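Local coordinates for arginine kinase (Cydia pomonella granulosis virus, PDB 6VVG), which probably acts as a viral protein kinase, transferring phosphate from ATP to serine or threonine side chains of its protein substrates, at residues Tyr35-Lys40 against Leu88-Tyr93; Phe61-Leu66 against Pro71-Leu76. All coordinates share one frame; numbering follows the deposited sequence.

Contact 1: residues Tyr35-Lys40 against Leu88-Tyr93. With AMP (adenosine monophosphate), chain C.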
ATOM      1  N   TYR A  35     -12.287 -14.250  14.660  1.00 16.29           N
ATOM      2  CA  TYR A  35     -12.515 -14.943  15.917  1.00 17.91           C
ATOM      3  C   TYR A  35     -12.249 -14.025  17.101  1.00 19.43           C
ATOM      4  O   TYR A  35     -11.401 -13.130  17.039  1.00 15.50           O
ATOM      5  CB  TYR A  35     -11.613 -16.187  16.055  1.00 26.56           C
ATOM      6  CG  TYR A  35     -11.715 -17.163  14.913  1.00 32.46           C
ATOM      7  CD1 TYR A  35     -10.982 -16.979  13.747  1.00 29.16           C
ATOM      8  CD2 TYR A  35     -12.544 -18.271  15.000  1.00 34.35           C
ATOM      9  CE1 TYR A  35     -11.082 -17.867  12.697  1.00 43.95           C
ATOM     10  CE2 TYR A  35     -12.648 -19.165  13.957  1.00 35.29           C
ATOM     11  CZ  TYR A  35     -11.914 -18.960  12.808  1.00 34.60           C
ATOM     12  OH  TYR A  35     -12.011 -19.848  11.765  1.00 42.02           O
ATOM     13  N   LEU A  36     -12.976 -14.276  18.189  1.00 21.11           N
ATOM     14  CA  LEU A  36     -12.689 -13.646  19.471  1.00 17.11           C
ATOM     15  C   LEU A  36     -11.517 -14.364  20.132  1.00 20.40           C
ATOM     16  O   LEU A  36     -11.501 -15.595  20.228  1.00 22.42           O
ATOM     17  CB  LEU A  36     -13.924 -13.687  20.369  1.00 17.50           C
ATOM     18  CG  LEU A  36     -13.897 -12.830  21.634  1.00 15.87           C
ATOM     19  CD1 LEU A  36     -13.972 -11.350  21.299  1.00 22.92           C
ATOM     20  CD2 LEU A  36     -15.042 -13.232  22.566  1.00 22.10           C
ATOM     21  N   CYS A  37     -10.535 -13.593  20.581  1.00 15.81           N
ATOM     22  CA  CYS A  37      -9.303 -14.140  21.123  1.00 20.56           C
ATOM     23  C   CYS A  37      -9.052 -13.579  22.508  1.00 23.57           C
ATOM     24  O   CYS A  37      -9.683 -12.608  22.929  1.00 18.48           O
ATOM     25  CB  CYS A  37      -8.101 -13.864  20.207  1.00 22.99           C
ATOM     26  SG  CYS A  37      -8.051 -12.301  19.437  1.00 43.43           S
ATOM     27  N   LYS A  38      -8.070 -14.169  23.194  1.00 24.49           N
ATOM     28  CA  LYS A  38      -7.703 -13.732  24.535  1.00 21.24           C
ATOM     29  C   LYS A  38      -6.350 -14.325  24.906  1.00 27.02           C
ATOM     30  O   LYS A  38      -6.051 -15.468  24.556  1.00 30.74           O
ATOM     31  CB  LYS A  38      -8.757 -14.143  25.577  1.00 32.09           C
ATOM     32  CG  LYS A  38      -8.806 -13.235  26.812  1.00 33.06           C
ATOM     33  CD  LYS A  38      -9.827 -13.733  27.840  1.00 38.34           C
ATOM     34  CE  LYS A  38      -9.282 -14.906  28.646  1.00 41.86           C
ATOM     35  NZ  LYS A  38     -10.290 -15.449  29.603  1.00 50.77           N
ATOM     36  N   LYS A  39      -5.532 -13.532  25.597  1.00 26.43           N
ATOM     37  CA  LYS A  39      -4.310 -14.057  26.192  1.00 23.89           C
ATOM     38  C   LYS A  39      -4.656 -14.896  27.418  1.00 28.79           C
ATOM     39  O   LYS A  39      -5.492 -14.508  28.238  1.00 33.10           O
ATOM     40  CB  LYS A  39      -3.371 -12.917  26.586  1.00 28.51           C
ATOM     41  CG  LYS A  39      -2.309 -12.575  25.550  1.00 30.65           C
ATOM     42  CD  LYS A  39      -2.253 -11.066  25.315  1.00 41.06           C
ATOM     43  CE  LYS A  39      -0.859 -10.596  24.922  1.00 43.98           C
ATOM     44  NZ  LYS A  39      -0.737  -9.108  24.966  1.00 48.06           N
ATOM     45  N   LYS A  40      -4.017 -16.059  27.539  1.00 29.20           N
ATOM     46  CA  LYS A  40      -4.308 -16.952  28.654  1.00 40.25           C
ATOM     47  C   LYS A  40      -4.106 -16.230  29.981  1.00 40.31           C
ATOM     48  O   LYS A  40      -3.066 -15.607  30.215  1.00 34.84           O
ATOM     49  CB  LYS A  40      -3.418 -18.194  28.585  1.00 49.63           C
ATOM     50  N   LEU A  88      -2.217 -14.095  10.084  1.00 21.55           N
ATOM     51  CA  LEU A  88      -2.977 -13.689  11.254  1.00 21.41           C
ATOM     52  C   LEU A  88      -2.920 -12.181  11.443  1.00 18.47           C
ATOM     53  O   LEU A  88      -1.853 -11.574  11.325  1.00 17.87           O
ATOM     54  CB  LEU A  88      -2.423 -14.350  12.513  1.00 22.15           C
ATOM     55  CG  LEU A  88      -2.207 -15.860  12.544  1.00 34.38           C
ATOM     56  CD1 LEU A  88      -1.954 -16.315  13.989  1.00 45.42           C
ATOM     57  CD2 LEU A  88      -3.400 -16.567  11.951  1.00 31.09           C
ATOM     58  N   LEU A  89      -4.063 -11.588  11.770  1.00 18.13           N
ATOM     59  CA  LEU A  89      -4.131 -10.209  12.234  1.00 16.65           C
ATOM     60  C   LEU A  89      -4.804 -10.204  13.600  1.00 17.32           C
ATOM     61  O   LEU A  89      -5.965 -10.607  13.719  1.00 17.06           O
ATOM     62  CB  LEU A  89      -4.904  -9.320  11.260  1.00 14.85           C
ATOM     63  CG  LEU A  89      -4.278  -8.947   9.919  1.00 16.52           C
ATOM     64  CD1 LEU A  89      -4.298 -10.139   8.991  1.00 26.26           C
ATOM     65  CD2 LEU A  89      -5.023  -7.766   9.313  1.00 15.60           C
ATOM     66  N   ILE A  90      -4.083  -9.757  14.625  1.00 18.18           N
ATOM     67  CA  ILE A  90      -4.622  -9.648  15.979  1.00 15.92           C
ATOM     68  C   ILE A  90      -4.855  -8.171  16.259  1.00 14.69           C
ATOM     69  O   ILE A  90      -3.901  -7.384  16.334  1.00 12.79           O
ATOM     70  CB  ILE A  90      -3.693 -10.278  17.025  1.00 15.83           C
ATOM     71  CG1 ILE A  90      -3.495 -11.763  16.715  1.00 18.34           C
ATOM     72  CG2 ILE A  90      -4.273 -10.094  18.419  1.00 16.33           C
ATOM     73  CD1 ILE A  90      -2.521 -12.465  17.639  1.00 34.98           C
ATOM     74  N   MET A  91      -6.122  -7.797  16.422  1.00 13.63           N
ATOM     75  CA  MET A  91      -6.545  -6.410  16.523  1.00 15.02           C
ATOM     76  C   MET A  91      -7.434  -6.233  17.747  1.00 15.92           C
ATOM     77  O   MET A  91      -7.875  -7.201  18.372  1.00 12.56           O
ATOM     78  CB  MET A  91      -7.302  -5.975  15.260  1.00 20.76           C
ATOM     79  CG  MET A  91      -8.577  -6.784  15.007  1.00 27.54           C
ATOM     80  SD  MET A  91      -9.416  -6.340  13.474  1.00 28.79           S
ATOM     81  CE  MET A  91      -8.097  -6.566  12.284  1.00 18.13           C
ATOM     82  N   ASP A  92      -7.695  -4.974  18.085  1.00 14.83           N
ATOM     83  CA  ASP A  92      -8.589  -4.678  19.193  1.00 15.11           C
ATOM     84  C   ASP A  92     -10.001  -5.168  18.886  1.00 16.25           C
ATOM     85  O   ASP A  92     -10.428  -5.212  17.729  1.00 15.02           O
ATOM     86  CB  ASP A  92      -8.634  -3.173  19.464  1.00 22.99           C
ATOM     87  CG  ASP A  92      -7.479  -2.687  20.316  1.00 16.71           C
ATOM     88  OD1 ASP A  92      -6.923  -3.485  21.097  1.00 18.10           O
ATOM     89  OD2 ASP A  92      -7.137  -1.492  20.209  1.00 21.65           O
ATOM     90  N   TYR A  93     -10.724  -5.544  19.942  1.00 13.68           N
ATOM     91  CA  TYR A  93     -12.179  -5.655  19.907  1.00 16.70           C
ATOM     92  C   TYR A  93     -12.739  -4.304  20.338  1.00 12.08           C
ATOM     93  O   TYR A  93     -12.481  -3.862  21.461  1.00 16.55           O
ATOM     94  CB  TYR A  93     -12.671  -6.770  20.833  1.00 16.45           C
ATOM     95  CG  TYR A  93     -14.167  -7.012  20.775  1.00 15.37           C
ATOM     96  CD1 TYR A  93     -15.062  -6.092  21.307  1.00 21.31           C
ATOM     97  CD2 TYR A  93     -14.683  -8.160  20.186  1.00 20.33           C
ATOM     98  CE1 TYR A  93     -16.426  -6.304  21.250  1.00 19.23           C
ATOM     99  CE2 TYR A  93     -16.047  -8.382  20.129  1.00 26.03           C
ATOM    100  CZ  TYR A  93     -16.913  -7.451  20.662  1.00 22.06           C
ATOM    101  OH  TYR A  93     -18.272  -7.664  20.610  1.00 22.66           O
TER
HETATM  102  P   AMP C 301     -14.682  -8.147   9.348  1.00121.40           P
HETATM  103  O1P AMP C 301     -15.604  -8.242   8.152  1.00 74.94           O
HETATM  104  O2P AMP C 301     -14.941  -6.824  10.029  1.00 73.79           O
HETATM  105  O3P AMP C 301     -13.277  -8.433   8.877  1.00 59.45           O
HETATM  106  O5' AMP C 301     -15.050  -9.287  10.398  1.00 73.39           O
HETATM  107  C5' AMP C 301     -16.329  -9.903  10.389  1.00 54.83           C
HETATM  108  C4' AMP C 301     -17.200  -9.407  11.518  1.00 48.32           C
HETATM  109  O4' AMP C 301     -16.515  -9.575  12.790  1.00 53.55           O
HETATM  110  C3' AMP C 301     -17.558  -7.928  11.495  1.00 61.86           C
HETATM  111  O3' AMP C 301     -18.603  -7.623  10.587  1.00 66.65           O
HETATM  112  C2' AMP C 301     -17.916  -7.670  12.951  1.00 52.76           C
HETATM  113  O2' AMP C 301     -19.196  -8.203  13.258  1.00 56.30           O
HETATM  114  C1' AMP C 301     -16.851  -8.509  13.658  1.00 52.98           C
HETATM  115  N9  AMP C 301     -15.634  -7.716  13.909  1.00 51.79           N
HETATM  116  C8  AMP C 301     -14.675  -7.519  13.000  1.00 43.61           C
HETATM  117  N7  AMP C 301     -13.735  -6.750  13.552  1.00 40.33           N
HETATM  118  C5  AMP C 301     -14.118  -6.469  14.805  1.00 38.71           C
HETATM  119  C6  AMP C 301     -13.521  -5.724  15.794  1.00 43.85           C
HETATM  120  N6  AMP C 301     -12.278  -4.981  15.847  1.00 28.12           N
HETATM  121  N1  AMP C 301     -14.108  -5.589  16.973  1.00 24.94           N
HETATM  122  C2  AMP C 301     -15.300  -6.191  17.200  1.00 24.63           C
HETATM  123  N3  AMP C 301     -15.893  -6.926  16.229  1.00 36.45           N
HETATM  124  C4  AMP C 301     -15.294  -7.060  15.029  1.00 40.36           C

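Contact 2: residues Phe61-Leu66 against Pro71-Leu76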
ATOM      1  N   PHE A  61      -2.701  -4.236   5.717  1.00 11.19           N
ATOM      2  CA  PHE A  61      -1.725  -3.934   6.760  1.00 11.38           C
ATOM      3  C   PHE A  61      -1.466  -2.434   6.844  1.00 10.32           C
ATOM      4  O   PHE A  61      -1.446  -1.855   7.935  1.00 11.78           O
ATOM      5  CB  PHE A  61      -0.428  -4.703   6.484  1.00 11.18           C
ATOM      6  CG  PHE A  61       0.689  -4.380   7.438  1.00 12.50           C
ATOM      7  CD1 PHE A  61       0.613  -4.758   8.768  1.00 17.20           C
ATOM      8  CD2 PHE A  61       1.814  -3.702   7.001  1.00 10.00           C
ATOM      9  CE1 PHE A  61       1.638  -4.462   9.648  1.00 12.01           C
ATOM     10  CE2 PHE A  61       2.843  -3.404   7.875  1.00 16.98           C
ATOM     11  CZ  PHE A  61       2.752  -3.783   9.202  1.00 14.21           C
ATOM     12  N   ASP A  62      -1.282  -1.784   5.692  1.00 12.09           N
ATOM     13  CA  ASP A  62      -0.957  -0.361   5.689  1.00 11.47           C
ATOM     14  C   ASP A  62      -2.047   0.465   6.357  1.00 12.30           C
ATOM     15  O   ASP A  62      -1.753   1.406   7.107  1.00 12.26           O
ATOM     16  CB  ASP A  62      -0.739   0.131   4.257  1.00 13.16           C
ATOM     17  CG  ASP A  62       0.340  -0.641   3.531  1.00 17.37           C
ATOM     18  OD1 ASP A  62       0.185  -1.868   3.379  1.00 15.95           O
ATOM     19  OD2 ASP A  62       1.341  -0.020   3.112  1.00 19.04           O
ATOM     20  N   VAL A  63      -3.313   0.152   6.077  1.00  9.14           N
ATOM     21  CA  VAL A  63      -4.404   0.959   6.617  1.00 11.57           C
ATOM     22  C   VAL A  63      -4.365   0.944   8.140  1.00  9.49           C
ATOM     23  O   VAL A  63      -4.491   1.987   8.790  1.00 13.15           O
ATOM     24  CB  VAL A  63      -5.760   0.469   6.078  1.00 11.02           C
ATOM     25  CG1 VAL A  63      -6.893   1.213   6.771  1.00 12.00           C
ATOM     26  CG2 VAL A  63      -5.826   0.663   4.569  1.00 13.48           C
ATOM     27  N   HIS A  64      -4.188  -0.239   8.731  1.00 10.94           N
ATOM     28  CA  HIS A  64      -4.061  -0.319  10.184  1.00  9.10           C
ATOM     29  C   HIS A  64      -2.934   0.580  10.674  1.00 11.64           C
ATOM     30  O   HIS A  64      -3.120   1.396  11.584  1.00 12.15           O
ATOM     31  CB  HIS A  64      -3.800  -1.761  10.625  1.00 12.44           C
ATOM     32  CG  HIS A  64      -4.973  -2.675  10.464  1.00 11.90           C
ATOM     33  ND1 HIS A  64      -5.993  -2.748  11.387  1.00 15.47           N
ATOM     34  CD2 HIS A  64      -5.277  -3.571   9.496  1.00 11.77           C
ATOM     35  CE1 HIS A  64      -6.880  -3.642  10.988  1.00 13.59           C
ATOM     36  NE2 HIS A  64      -6.470  -4.154   9.843  1.00 14.56           N
ATOM     37  N   ILE A  65      -1.749   0.438  10.074  1.00 16.05           N
ATOM     38  CA  ILE A  65      -0.580   1.183  10.532  1.00  9.33           C
ATOM     39  C   ILE A  65      -0.773   2.674  10.296  1.00 11.55           C
ATOM     40  O   ILE A  65      -0.596   3.493  11.206  1.00  9.59           O
ATOM     41  CB  ILE A  65       0.690   0.674   9.827  1.00 16.82           C
ATOM     42  CG1 ILE A  65       0.930  -0.805  10.134  1.00 16.28           C
ATOM     43  CG2 ILE A  65       1.892   1.524  10.230  1.00 13.33           C
ATOM     44  CD1 ILE A  65       0.950  -1.142  11.602  1.00 24.09           C
ATOM     45  N   LEU A  66      -1.122   3.051   9.064  1.00 11.25           N
ATOM     46  CA  LEU A  66      -1.248   4.466   8.736  1.00 12.04           C
ATOM     47  C   LEU A  66      -2.244   5.159   9.656  1.00 13.47           C
ATOM     48  O   LEU A  66      -2.044   6.318  10.036  1.00 19.33           O
ATOM     49  CB  LEU A  66      -1.670   4.626   7.278  1.00 10.73           C
ATOM     50  CG  LEU A  66      -0.607   4.328   6.222  1.00 12.04           C
ATOM     51  CD1 LEU A  66      -1.221   4.369   4.823  1.00 16.19           C
ATOM     52  CD2 LEU A  66       0.548   5.304   6.335  1.00 24.26           C
ATOM     53  N   PRO A  71      -8.772   7.690  16.152  1.00 16.90           N
ATOM     54  CA  PRO A  71      -9.661   6.938  17.058  1.00 18.94           C
ATOM     55  C   PRO A  71     -10.774   6.176  16.351  1.00 19.05           C
ATOM     56  O   PRO A  71     -11.430   5.348  16.995  1.00 18.13           O
ATOM     57  CB  PRO A  71     -10.236   8.018  17.984  1.00 20.45           C
ATOM     58  CG  PRO A  71     -10.032   9.322  17.269  1.00 28.77           C
ATOM     59  CD  PRO A  71      -8.838   9.150  16.371  1.00 22.39           C
ATOM     60  N   ASN A  72     -11.012   6.418  15.064  1.00 13.47           N
ATOM     61  CA  ASN A  72     -12.110   5.779  14.350  1.00 17.35           C
ATOM     62  C   ASN A  72     -11.656   4.609  13.481  1.00 18.67           C
ATOM     63  O   ASN A  72     -12.466   4.058  12.729  1.00 13.21           O
ATOM     64  CB  ASN A  72     -12.847   6.817  13.504  1.00 14.29           C
ATOM     65  CG  ASN A  72     -13.363   7.977  14.333  1.00 16.15           C
ATOM     66  OD1 ASN A  72     -12.890   9.107  14.209  1.00 19.37           O
ATOM     67  ND2 ASN A  72     -14.332   7.697  15.198  1.00 15.52           N
ATOM     68  N   PHE A  73     -10.388   4.221  13.571  1.00 14.50           N
ATOM     69  CA  PHE A  73      -9.866   3.013  12.949  1.00 14.20           C
ATOM     70  C   PHE A  73      -9.418   2.054  14.047  1.00 14.26           C
ATOM     71  O   PHE A  73      -9.430   2.389  15.234  1.00 18.82           O
ATOM     72  CB  PHE A  73      -8.726   3.349  11.982  1.00 13.55           C
ATOM     73  CG  PHE A  73      -9.190   4.057  10.737  1.00 14.32           C
ATOM     74  CD1 PHE A  73      -9.296   5.437  10.706  1.00 13.21           C
ATOM     75  CD2 PHE A  73      -9.537   3.340   9.602  1.00 16.48           C
ATOM     76  CE1 PHE A  73      -9.725   6.092   9.567  1.00 11.88           C
ATOM     77  CE2 PHE A  73      -9.969   3.991   8.456  1.00 13.11           C
ATOM     78  CZ  PHE A  73     -10.066   5.368   8.442  1.00 12.90           C
ATOM     79  N   ILE A  74      -9.042   0.842  13.645  1.00  9.23           N
ATOM     80  CA  ILE A  74      -8.817  -0.264  14.572  1.00 18.97           C
ATOM     81  C   ILE A  74      -7.324  -0.551  14.647  1.00 16.00           C
ATOM     82  O   ILE A  74      -6.672  -0.770  13.619  1.00 12.44           O
ATOM     83  CB  ILE A  74      -9.613  -1.511  14.147  1.00 12.55           C
ATOM     84  CG1 ILE A  74     -11.097  -1.140  14.020  1.00 16.60           C
ATOM     85  CG2 ILE A  74      -9.411  -2.633  15.135  1.00 15.36           C
ATOM     86  CD1 ILE A  74     -12.048  -2.306  13.909  1.00 22.33           C
ATOM     87  N   LYS A  75      -6.787  -0.554  15.865  1.00 13.96           N
ATOM     88  CA  LYS A  75      -5.356  -0.755  16.049  1.00 13.85           C
ATOM     89  C   LYS A  75      -4.980  -2.211  15.789  1.00 13.15           C
ATOM     90  O   LYS A  75      -5.668  -3.138  16.227  1.00 13.52           O
ATOM     91  CB  LYS A  75      -4.928  -0.371  17.467  1.00 18.19           C
ATOM     92  CG  LYS A  75      -5.684   0.784  18.108  1.00 34.84           C
ATOM     93  CD  LYS A  75      -5.269   2.128  17.539  1.00 36.98           C
ATOM     94  CE  LYS A  75      -6.156   3.247  18.082  1.00 25.71           C
ATOM     95  NZ  LYS A  75      -7.595   2.855  18.215  1.00 39.85           N
ATOM     96  N   LEU A  76      -3.871  -2.409  15.083  1.00 17.13           N
ATOM     97  CA  LEU A  76      -3.325  -3.735  14.820  1.00 11.56           C
ATOM     98  C   LEU A  76      -2.201  -4.014  15.811  1.00 16.95           C
ATOM     99  O   LEU A  76      -1.213  -3.276  15.858  1.00 15.33           O
ATOM    100  CB  LEU A  76      -2.807  -3.839  13.388  1.00 11.29           C
ATOM    101  CG  LEU A  76      -2.238  -5.200  12.984  1.00 17.64           C
ATOM    102  CD1 LEU A  76      -3.368  -6.205  12.813  1.00 15.72           C
ATOM    103  CD2 LEU A  76      -1.411  -5.092  11.711  1.00 19.38           C
TER
HETATM  104  O   HOH W   1      -5.519   1.787  12.973  1.00 12.53           O

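Contact 1: residues Tyr35-Lys40 against Leu88-Tyr93
Ile90 and Cys37 meet on one surface of the five-stranded antiparallel sheet in the N-terminal lobe of the protein kinase fold. Their strands are not direct neighbours: strand 45-51 runs between them, pairing Cys37 with Phe46 through the backbone. The CA atoms of Cys37 and Ile90 therefore stand 8.3 Å apart, and only side chains bridge the gap. The touch is light, Ile90 CG2 lying 4.5 Å from Cys37 SG. A branched apolar residue suits this strand position, where Leu14 and Tyr17 also pack on it, while the small thiol lies against Phe46 and Cys48 of the middle strand.

Met91 goes to the other face of the sheet, against Val47 and the helix 59-66. It stands at the position usually called the gatekeeper. Its CG sits between the backbone N and the carbonyl carbon (chi1 61°), which with an extended chi2 places SD 4.0 Å from AMP N6; the bend at chi3 then turns CE toward His64. Asp92 opens the hinge. Its backbone O accepts a short but bent, weak hydrogen bond from AMP N6 (2.6 Å, 117°), and Val94 N supplies a second hinge bond to the nucleotide, the pairing kinases use to recognise adenine. The Asp92 carboxylate turns to polar partners instead: OD1 forms a salt bridge with Lys44 and a hydrogen bond with His77.

Tyr93 completes the contact with a flat ring that serves two neighbours. AMP C2 lies over the centre of one face, 3.6 Å above the plane. Leu36 approaches the same ring obliquely. The gap closes from both sides: Tyr93 CB points toward strand 32-39, and the end of Leu36 swings nearer the ring, so that Leu36 CD1 comes 3.5 Å from Tyr93 CD2 and 3.8 Å from Tyr93 CE2.

Contact 2: residues Phe61-Leu66 against Pro71-Leu76
Ile74 O receives the imidazole N-H of His64 in a hydrogen bond of 3.1 Å from ND1, nearly straight at 161°. The oxygen lies close to the plane of the imidazole, whereas ND1 is tilted 32° from the carbonyl plane. A water lies 2.8 Å from His64 O and is also near Ile74 O, the latter link weak. Histidine thus suits a helix position facing a loop: its ring offers a donor, and its carbon side packs, with His64 CB 3.6 Å from Leu76 CB.

Leu76 has CG set beside its carbonyl carbon (chi1 -179°), which carries CD2 to the edge of the Phe61 ring, 3.6 Å from Phe61 CD1. One turn on, Ile65 CG1 lies over a face of that ring. Val63 CG1 rests lightly against Phe73 CD2.

Helix 59-66 is the regulatory alphaC helix, and His64 and Leu76 probably occupy regulatory-spine positions, with Tyr161 meeting the His64 ring. Phe61 also packs edge-to-face on Phe79 and Phe81 of the second subunit. Strand 87-92 covers His64 and Leu76 through Leu89, while helix 115-133 receives Phe73 through Ala128 and Leu132.

Both contacts belong to the same kinase domain, their centres about 15 Å apart, and contact 2 is nested in the chain between the two segments of contact 1. Contact 1 is partly buried and sparse, joining strand 32-39 to strand 87-92 and the hinge that follows it by apolar touches, and using its far end to hold adenine. Contact 2 is wholly buried among its touching residues and larger, with a side-chain-to-backbone hydrogen bond set in apolar packing between the alphaC helix and the following loop. They meet where Met91 CE lies 3.4 Å from His64 CE1 and Met91 CB 3.4 Å from Lys75 O, directly joining the nucleotide-binding strand to the helix of the dimer interface.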